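Local atomic coordinates of xylan esterase 1 (Thermoanaerobacterium sp. 'JW/SL YS485', PDB entry 3FCY), a protein that probably removes acetyl groups from xylan and related acetylated substrates, as a calcium-binding carbohydrate esterase of the alpha/beta hydrolase type. Residues A[202-215]-A[223-235]. Sequence-based numbering, arbitrary orientation.
Sequences VGVMGPSQGGGLSL and RVRKVVSEYPFLS
Gly-203 to Pro-207 pairs in parallel with Lys-226 to Glu-230, the two strand axes 4.7 Å apart and 4° from parallel, while helix 209-215 runs back across the second strand. Backbone bonds alternate from Val-204 N to Lys-226 O through to Ser-208 N, which donates to Glu-230 O at 2.8 Å. On one face of the sheet Met-205 and Val-228 lie side by side; chi1 of 172° swings CG of Met-205 away from its own amide nitrogen and against Val-228 CB, 3.5 Å off. Val-228 also touches Phe-333 and Met-341 of helix 333-342. The other face takes the helix. There Val-204 CG2 lies 4.0 Å from Val-227 CG1, and Ser-229 OG donates to Gly-211 O at 2.7 Å, approaching from above the carbonyl plane. Leu-215 leans over this serine, its CG 3.6 Å from Ser-229 OG; CD1 touches Pro-232 CB, and CD2 rests on Ser-229 CB and close to Val-227 CG1. Trimming Leu-215 to an alanine would probably open a gap between helix and strand and take away the leucine's contacts with Ser-229 and Pro-232. Gly-211 and Gly-212 let the helix come this close, since a beta carbon on them would clash with Glu-230 O and Phe-233 O, respectively. Past the strands, Phe-233 N bonds to Ser-208 O at 3.0 Å from above its carbonyl plane; the same oxygen accepts from Gly-212 N. Ser-208 OG meets Phe-233 CB and is hydrogen-bonded to His-327. The strained backbone of Ser-208 (phi 54°), between Gly-206 and Gly-210, fits the nucleophile elbow of an alpha/beta hydrolase, set in a beta-alpha-beta unit, with Ser-208 the predicted nucleophile of a triad with His-327 and Asp-298.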
ATOM      1  N   VAL A 202       3.163 -41.355  19.247  1.00 25.05           N
ATOM      2  CA  VAL A 202       2.836 -40.597  18.039  1.00 24.48           C
ATOM      3  C   VAL A 202       2.536 -39.135  18.354  1.00 23.99           C
ATOM      4  O   VAL A 202       1.768 -38.829  19.264  1.00 23.19           O
ATOM      5  CB  VAL A 202       1.609 -41.203  17.297  1.00 25.21           C
ATOM      6  CG1 VAL A 202       1.221 -40.319  16.113  1.00 23.94           C
ATOM      7  CG2 VAL A 202       1.933 -42.608  16.803  1.00 22.47           C
ATOM      8  N   GLY A 203       3.159 -38.240  17.593  1.00 23.40           N
ATOM      9  CA  GLY A 203       2.946 -36.817  17.777  1.00 22.34           C
ATOM     10  C   GLY A 203       2.458 -36.176  16.488  1.00 22.21           C
ATOM     11  O   GLY A 203       2.684 -36.704  15.394  1.00 20.99           O
ATOM     12  N   VAL A 204       1.775 -35.044  16.612  1.00 22.47           N
ATOM     13  CA  VAL A 204       1.264 -34.324  15.449  1.00 22.70           C
ATOM     14  C   VAL A 204       1.704 -32.870  15.570  1.00 24.29           C
ATOM     15  O   VAL A 204       1.827 -32.343  16.679  1.00 23.12           O
ATOM     16  CB  VAL A 204      -0.281 -34.411  15.359  1.00 23.21           C
ATOM     17  CG1 VAL A 204      -0.714 -35.876  15.335  1.00 21.60           C
ATOM     18  CG2 VAL A 204      -0.924 -33.696  16.529  1.00 23.51           C
ATOM     19  N   MET A 205       1.928 -32.220  14.432  1.00 25.08           N
ATOM     20  CA  MET A 205       2.402 -30.843  14.438  1.00 24.20           C
ATOM     21  C   MET A 205       2.058 -30.074  13.167  1.00 23.08           C
ATOM     22  O   MET A 205       1.883 -30.660  12.101  1.00 21.96           O
ATOM     23  CB  MET A 205       3.921 -30.860  14.643  1.00 24.64           C
ATOM     24  CG  MET A 205       4.628 -29.533  14.486  1.00 28.28           C
ATOM     25  SD  MET A 205       6.374 -29.688  14.955  1.00 31.92           S
ATOM     26  CE  MET A 205       6.907 -30.902  13.793  1.00 29.13           C
ATOM     27  N   GLY A 206       1.968 -28.752  13.293  1.00 22.92           N
ATOM     28  CA  GLY A 206       1.669 -27.921  12.146  1.00 21.73           C
ATOM     29  C   GLY A 206       1.452 -26.460  12.493  1.00 22.48           C
ATOM     30  O   GLY A 206       1.124 -26.125  13.637  1.00 20.29           O
ATOM     31  N   PRO A 207       1.661 -25.558  11.519  1.00 21.52           N
ATOM     32  CA  PRO A 207       1.476 -24.120  11.737  1.00 22.56           C
ATOM     33  C   PRO A 207       0.171 -23.628  11.099  1.00 22.11           C
ATOM     34  O   PRO A 207      -0.256 -24.147  10.070  1.00 21.93           O
ATOM     35  CB  PRO A 207       2.703 -23.527  11.061  1.00 22.01           C
ATOM     36  CG  PRO A 207       2.792 -24.385   9.806  1.00 21.38           C
ATOM     37  CD  PRO A 207       2.486 -25.803  10.317  1.00 22.12           C
ATOM     38  N   SER A 208      -0.454 -22.623  11.709  1.00 23.95           N
ATOM     39  CA  SER A 208      -1.698 -22.052  11.191  1.00 22.40           C
ATOM     40  C   SER A 208      -2.759 -23.134  10.976  1.00 20.71           C
ATOM     41  O   SER A 208      -3.175 -23.780  11.939  1.00 20.20           O
ATOM     42  CB  SER A 208      -1.418 -21.306   9.880  1.00 23.40           C
ATOM     43  OG  SER A 208      -2.476 -20.409   9.581  1.00 26.78           O
ATOM     44  N   GLN A 209      -3.210 -23.332   9.733  1.00 20.30           N
ATOM     45  CA  GLN A 209      -4.212 -24.373   9.470  1.00 20.25           C
ATOM     46  C   GLN A 209      -3.697 -25.705  10.012  1.00 20.25           C
ATOM     47  O   GLN A 209      -4.450 -26.480  10.598  1.00 20.36           O
ATOM     48  CB  GLN A 209      -4.495 -24.536   7.971  1.00 20.53           C
ATOM     49  CG  GLN A 209      -5.496 -25.670   7.672  1.00 20.96           C
ATOM     50  CD  GLN A 209      -5.669 -25.963   6.185  1.00 22.52           C
ATOM     51  OE1 GLN A 209      -4.734 -26.396   5.509  1.00 22.35           O
ATOM     52  NE2 GLN A 209      -6.869 -25.726   5.675  1.00 21.66           N
ATOM     53  N   GLY A 210      -2.405 -25.958   9.809  1.00 20.49           N
ATOM     54  CA  GLY A 210      -1.793 -27.187  10.282  1.00 21.24           C
ATOM     55  C   GLY A 210      -1.817 -27.276  11.796  1.00 22.25           C
ATOM     56  O   GLY A 210      -1.833 -28.371  12.367  1.00 20.91           O
ATOM     57  N   GLY A 211      -1.806 -26.118  12.449  1.00 23.75           N
ATOM     58  CA  GLY A 211      -1.852 -26.084  13.899  1.00 22.74           C
ATOM     59  C   GLY A 211      -3.266 -26.374  14.366  1.00 23.48           C
ATOM     60  O   GLY A 211      -3.475 -26.968  15.425  1.00 22.56           O
ATOM     61  N   GLY A 212      -4.242 -25.947  13.568  1.00 20.30           N
ATOM     62  CA  GLY A 212      -5.631 -26.187  13.906  1.00 21.14           C
ATOM     63  C   GLY A 212      -5.948 -27.657  13.697  1.00 21.45           C
ATOM     64  O   GLY A 212      -6.665 -28.273  14.486  1.00 21.61           O
ATOM     65  N   LEU A 213      -5.403 -28.214  12.621  1.00 20.67           N
ATOM     66  CA  LEU A 213      -5.593 -29.618  12.292  1.00 21.24           C
ATOM     67  C   LEU A 213      -4.898 -30.517  13.313  1.00 22.70           C
ATOM     68  O   LEU A 213      -5.349 -31.635  13.567  1.00 23.24           O
ATOM     69  CB  LEU A 213      -5.047 -29.917  10.893  1.00 20.94           C
ATOM     70  CG  LEU A 213      -5.816 -29.286   9.728  1.00 22.79           C
ATOM     71  CD1 LEU A 213      -5.141 -29.649   8.410  1.00 23.89           C
ATOM     72  CD2 LEU A 213      -7.261 -29.776   9.742  1.00 22.71           C
ATOM     73  N   SER A 214      -3.788 -30.042  13.875  1.00 21.98           N
ATOM     74  CA  SER A 214      -3.059 -30.818  14.881  1.00 22.87           C
ATOM     75  C   SER A 214      -3.933 -30.976  16.120  1.00 21.99           C
ATOM     76  O   SER A 214      -3.999 -32.054  16.711  1.00 23.21           O
ATOM     77  CB  SER A 214      -1.750 -30.119  15.269  1.00 21.15           C
ATOM     78  OG  SER A 214      -0.792 -30.238  14.236  1.00 22.59           O
ATOM     79  N   LEU A 215      -4.602 -29.896  16.507  1.00 22.34           N
ATOM     80  CA  LEU A 215      -5.484 -29.921  17.668  1.00 23.54           C
ATOM     81  C   LEU A 215      -6.675 -30.834  17.385  1.00 23.98           C
ATOM     82  O   LEU A 215      -7.045 -31.660  18.221  1.00 24.23           O
ATOM     83  CB  LEU A 215      -5.980 -28.509  17.994  1.00 22.91           C
ATOM     84  CG  LEU A 215      -4.927 -27.477  18.414  1.00 26.33           C
ATOM     85  CD1 LEU A 215      -5.563 -26.098  18.470  1.00 23.37           C
ATOM     86  CD2 LEU A 215      -4.332 -27.853  19.769  1.00 25.13           C
ATOM     87  N   ARG A 223      -5.464 -41.036  21.354  1.00 27.03           N
ATOM     88  CA  ARG A 223      -4.251 -41.821  21.542  1.00 27.86           C
ATOM     89  C   ARG A 223      -3.002 -41.012  21.201  1.00 27.89           C
ATOM     90  O   ARG A 223      -1.904 -41.342  21.655  1.00 27.57           O
ATOM     91  CB  ARG A 223      -4.294 -43.105  20.700  1.00 29.34           C
ATOM     92  CG  ARG A 223      -5.244 -44.179  21.239  1.00 31.33           C
ATOM     93  CD  ARG A 223      -5.154 -45.472  20.425  1.00 32.10           C
ATOM     94  NE  ARG A 223      -5.662 -45.299  19.067  1.00 35.20           N
ATOM     95  CZ  ARG A 223      -5.450 -46.152  18.066  1.00 36.61           C
ATOM     96  NH1 ARG A 223      -4.736 -47.252  18.260  1.00 35.38           N
ATOM     97  NH2 ARG A 223      -5.955 -45.901  16.864  1.00 36.62           N
ATOM     98  N   VAL A 224      -3.164 -39.958  20.403  1.00 26.25           N
ATOM     99  CA  VAL A 224      -2.029 -39.108  20.043  1.00 25.20           C
ATOM    100  C   VAL A 224      -1.381 -38.612  21.333  1.00 24.25           C
ATOM    101  O   VAL A 224      -2.046 -38.034  22.187  1.00 23.91           O
ATOM    102  CB  VAL A 224      -2.480 -37.913  19.182  1.00 24.70           C
ATOM    103  CG1 VAL A 224      -1.352 -36.899  19.055  1.00 22.14           C
ATOM    104  CG2 VAL A 224      -2.899 -38.411  17.807  1.00 23.72           C
ATOM    105  N   ARG A 225      -0.075 -38.831  21.447  1.00 26.42           N
ATOM    106  CA  ARG A 225       0.692 -38.487  22.646  1.00 27.61           C
ATOM    107  C   ARG A 225       1.266 -37.066  22.770  1.00 28.26           C
ATOM    108  O   ARG A 225       1.324 -36.518  23.879  1.00 26.83           O
ATOM    109  CB  ARG A 225       1.827 -39.508  22.802  1.00 27.92           C
ATOM    110  CG  ARG A 225       2.477 -39.527  24.170  1.00 32.63           C
ATOM    111  CD  ARG A 225       1.502 -40.002  25.238  1.00 35.14           C
ATOM    112  NE  ARG A 225       2.140 -40.050  26.549  1.00 39.46           N
ATOM    113  CZ  ARG A 225       2.542 -38.979  27.227  1.00 41.85           C
ATOM    114  NH1 ARG A 225       2.367 -37.763  26.723  1.00 40.15           N
ATOM    115  NH2 ARG A 225       3.137 -39.128  28.406  1.00 41.36           N
ATOM    116  N   LYS A 226       1.706 -36.482  21.655  1.00 25.86           N
ATOM    117  CA  LYS A 226       2.277 -35.129  21.657  1.00 25.94           C
ATOM    118  C   LYS A 226       1.617 -34.237  20.607  1.00 25.25           C
ATOM    119  O   LYS A 226       1.265 -34.698  19.517  1.00 23.68           O
ATOM    120  CB  LYS A 226       3.788 -35.171  21.383  1.00 27.77           C
ATOM    121  CG  LYS A 226       4.643 -35.748  22.505  1.00 33.63           C
ATOM    122  CD  LYS A 226       4.566 -34.937  23.785  1.00 34.54           C
ATOM    123  CE  LYS A 226       5.509 -35.514  24.829  1.00 36.63           C
ATOM    124  NZ  LYS A 226       5.400 -34.868  26.160  1.00 35.36           N
ATOM    125  N   VAL A 227       1.471 -32.955  20.932  1.00 24.10           N
ATOM    126  CA  VAL A 227       0.840 -32.009  20.016  1.00 23.46           C
ATOM    127  C   VAL A 227       1.556 -30.662  19.951  1.00 22.95           C
ATOM    128  O   VAL A 227       1.712 -29.986  20.967  1.00 21.30           O
ATOM    129  CB  VAL A 227      -0.624 -31.724  20.423  1.00 24.32           C
ATOM    130  CG1 VAL A 227      -1.322 -30.921  19.332  1.00 24.60           C
ATOM    131  CG2 VAL A 227      -1.360 -33.029  20.706  1.00 24.67           C
ATOM    132  N   VAL A 228       2.002 -30.284  18.759  1.00 21.75           N
ATOM    133  CA  VAL A 228       2.644 -28.987  18.578  1.00 22.57           C
ATOM    134  C   VAL A 228       1.732 -28.192  17.652  1.00 22.07           C
ATOM    135  O   VAL A 228       1.532 -28.557  16.490  1.00 22.11           O
ATOM    136  CB  VAL A 228       4.057 -29.102  17.959  1.00 22.32           C
ATOM    137  CG1 VAL A 228       4.612 -27.705  17.673  1.00 20.74           C
ATOM    138  CG2 VAL A 228       4.997 -29.834  18.930  1.00 22.42           C
ATOM    139  N   SER A 229       1.159 -27.122  18.190  1.00 21.94           N
ATOM    140  CA  SER A 229       0.248 -26.267  17.440  1.00 22.45           C
ATOM    141  C   SER A 229       0.773 -24.837  17.400  1.00 22.32           C
ATOM    142  O   SER A 229       0.745 -24.117  18.402  1.00 21.41           O
ATOM    143  CB  SER A 229      -1.137 -26.306  18.085  1.00 21.59           C
ATOM    144  OG  SER A 229      -2.079 -25.579  17.323  1.00 22.79           O
ATOM    145  N   GLU A 230       1.253 -24.434  16.229  1.00 22.70           N
ATOM    146  CA  GLU A 230       1.807 -23.103  16.032  1.00 22.97           C
ATOM    147  C   GLU A 230       0.774 -22.135  15.471  1.00 23.65           C
ATOM    148  O   GLU A 230       0.220 -22.366  14.398  1.00 24.04           O
ATOM    149  CB  GLU A 230       3.017 -23.196  15.102  1.00 23.28           C
ATOM    150  CG  GLU A 230       4.121 -24.059  15.680  1.00 27.08           C
ATOM    151  CD  GLU A 230       5.294 -24.248  14.745  1.00 28.30           C
ATOM    152  OE1 GLU A 230       5.842 -23.240  14.254  1.00 30.18           O
ATOM    153  OE2 GLU A 230       5.678 -25.410  14.512  1.00 28.38           O
ATOM    154  N   TYR A 231       0.535 -21.047  16.202  1.00 24.56           N
ATOM    155  CA  TYR A 231      -0.445 -20.033  15.809  1.00 25.06           C
ATOM    156  C   TYR A 231      -1.590 -20.660  15.020  1.00 24.51           C
ATOM    157  O   TYR A 231      -1.786 -20.371  13.838  1.00 24.01           O
ATOM    158  CB  TYR A 231       0.228 -18.903  15.005  1.00 24.16           C
ATOM    159  CG  TYR A 231       1.272 -19.318  13.983  1.00 25.54           C
ATOM    160  CD1 TYR A 231       0.981 -19.329  12.618  1.00 26.02           C
ATOM    161  CD2 TYR A 231       2.572 -19.634  14.376  1.00 24.32           C
ATOM    162  CE1 TYR A 231       1.965 -19.636  11.668  1.00 26.72           C
ATOM    163  CE2 TYR A 231       3.559 -19.942  13.439  1.00 27.44           C
ATOM    164  CZ  TYR A 231       3.252 -19.939  12.088  1.00 27.14           C
ATOM    165  OH  TYR A 231       4.232 -20.229  11.166  1.00 28.78           O
ATOM    166  N   PRO A 232      -2.375 -21.522  15.687  1.00 24.26           N
ATOM    167  CA  PRO A 232      -3.513 -22.223  15.083  1.00 23.72           C
ATOM    168  C   PRO A 232      -4.589 -21.370  14.420  1.00 23.99           C
ATOM    169  O   PRO A 232      -4.972 -20.308  14.911  1.00 22.89           O
ATOM    170  CB  PRO A 232      -4.061 -23.058  16.240  1.00 24.24           C
ATOM    171  CG  PRO A 232      -3.717 -22.230  17.451  1.00 23.71           C
ATOM    172  CD  PRO A 232      -2.308 -21.789  17.137  1.00 24.14           C
ATOM    173  N   PHE A 233      -5.053 -21.877  13.286  1.00 23.83           N
ATOM    174  CA  PHE A 233      -6.098 -21.277  12.464  1.00 23.76           C
ATOM    175  C   PHE A 233      -7.324 -22.155  12.751  1.00 23.60           C
ATOM    176  O   PHE A 233      -7.177 -23.240  13.318  1.00 25.36           O
ATOM    177  CB  PHE A 233      -5.665 -21.396  10.996  1.00 24.37           C
ATOM    178  CG  PHE A 233      -6.648 -20.849   9.992  1.00 27.24           C
ATOM    179  CD1 PHE A 233      -7.059 -19.522  10.037  1.00 26.03           C
ATOM    180  CD2 PHE A 233      -7.088 -21.651   8.936  1.00 27.59           C
ATOM    181  CE1 PHE A 233      -7.887 -18.998   9.041  1.00 25.92           C
ATOM    182  CE2 PHE A 233      -7.913 -21.137   7.939  1.00 27.35           C
ATOM    183  CZ  PHE A 233      -8.313 -19.806   7.993  1.00 27.46           C
ATOM    184  N   LEU A 234      -8.516 -21.691  12.382  1.00 23.36           N
ATOM    185  CA  LEU A 234      -9.758 -22.449  12.588  1.00 23.82           C
ATOM    186  C   LEU A 234     -10.237 -22.465  14.037  1.00 23.85           C
ATOM    187  O   LEU A 234     -10.786 -23.464  14.510  1.00 24.27           O
ATOM    188  CB  LEU A 234      -9.587 -23.896  12.109  1.00 21.10           C
ATOM    189  CG  LEU A 234      -9.133 -24.116  10.662  1.00 22.26           C
ATOM    190  CD1 LEU A 234      -8.945 -25.611  10.431  1.00 19.50           C
ATOM    191  CD2 LEU A 234     -10.157 -23.537   9.684  1.00 20.63           C
ATOM    192  N   SER A 235     -10.055 -21.353  14.735  1.00 23.59           N
ATOM    193  CA  SER A 235     -10.462 -21.278  16.126  1.00 24.53           C
ATOM    194  C   SER A 235     -11.195 -19.998  16.500  1.00 25.05           C
ATOM    195  O   SER A 235     -10.773 -18.902  16.131  1.00 25.45           O
ATOM    196  CB  SER A 235      -9.229 -21.420  17.025  1.00 25.54           C
ATOM    197  OG  SER A 235      -9.541 -21.167  18.387  1.00 25.57           O
TER
HETATM  198  O   HOH W   1       0.486 -42.045  20.446  1.00 29.50           O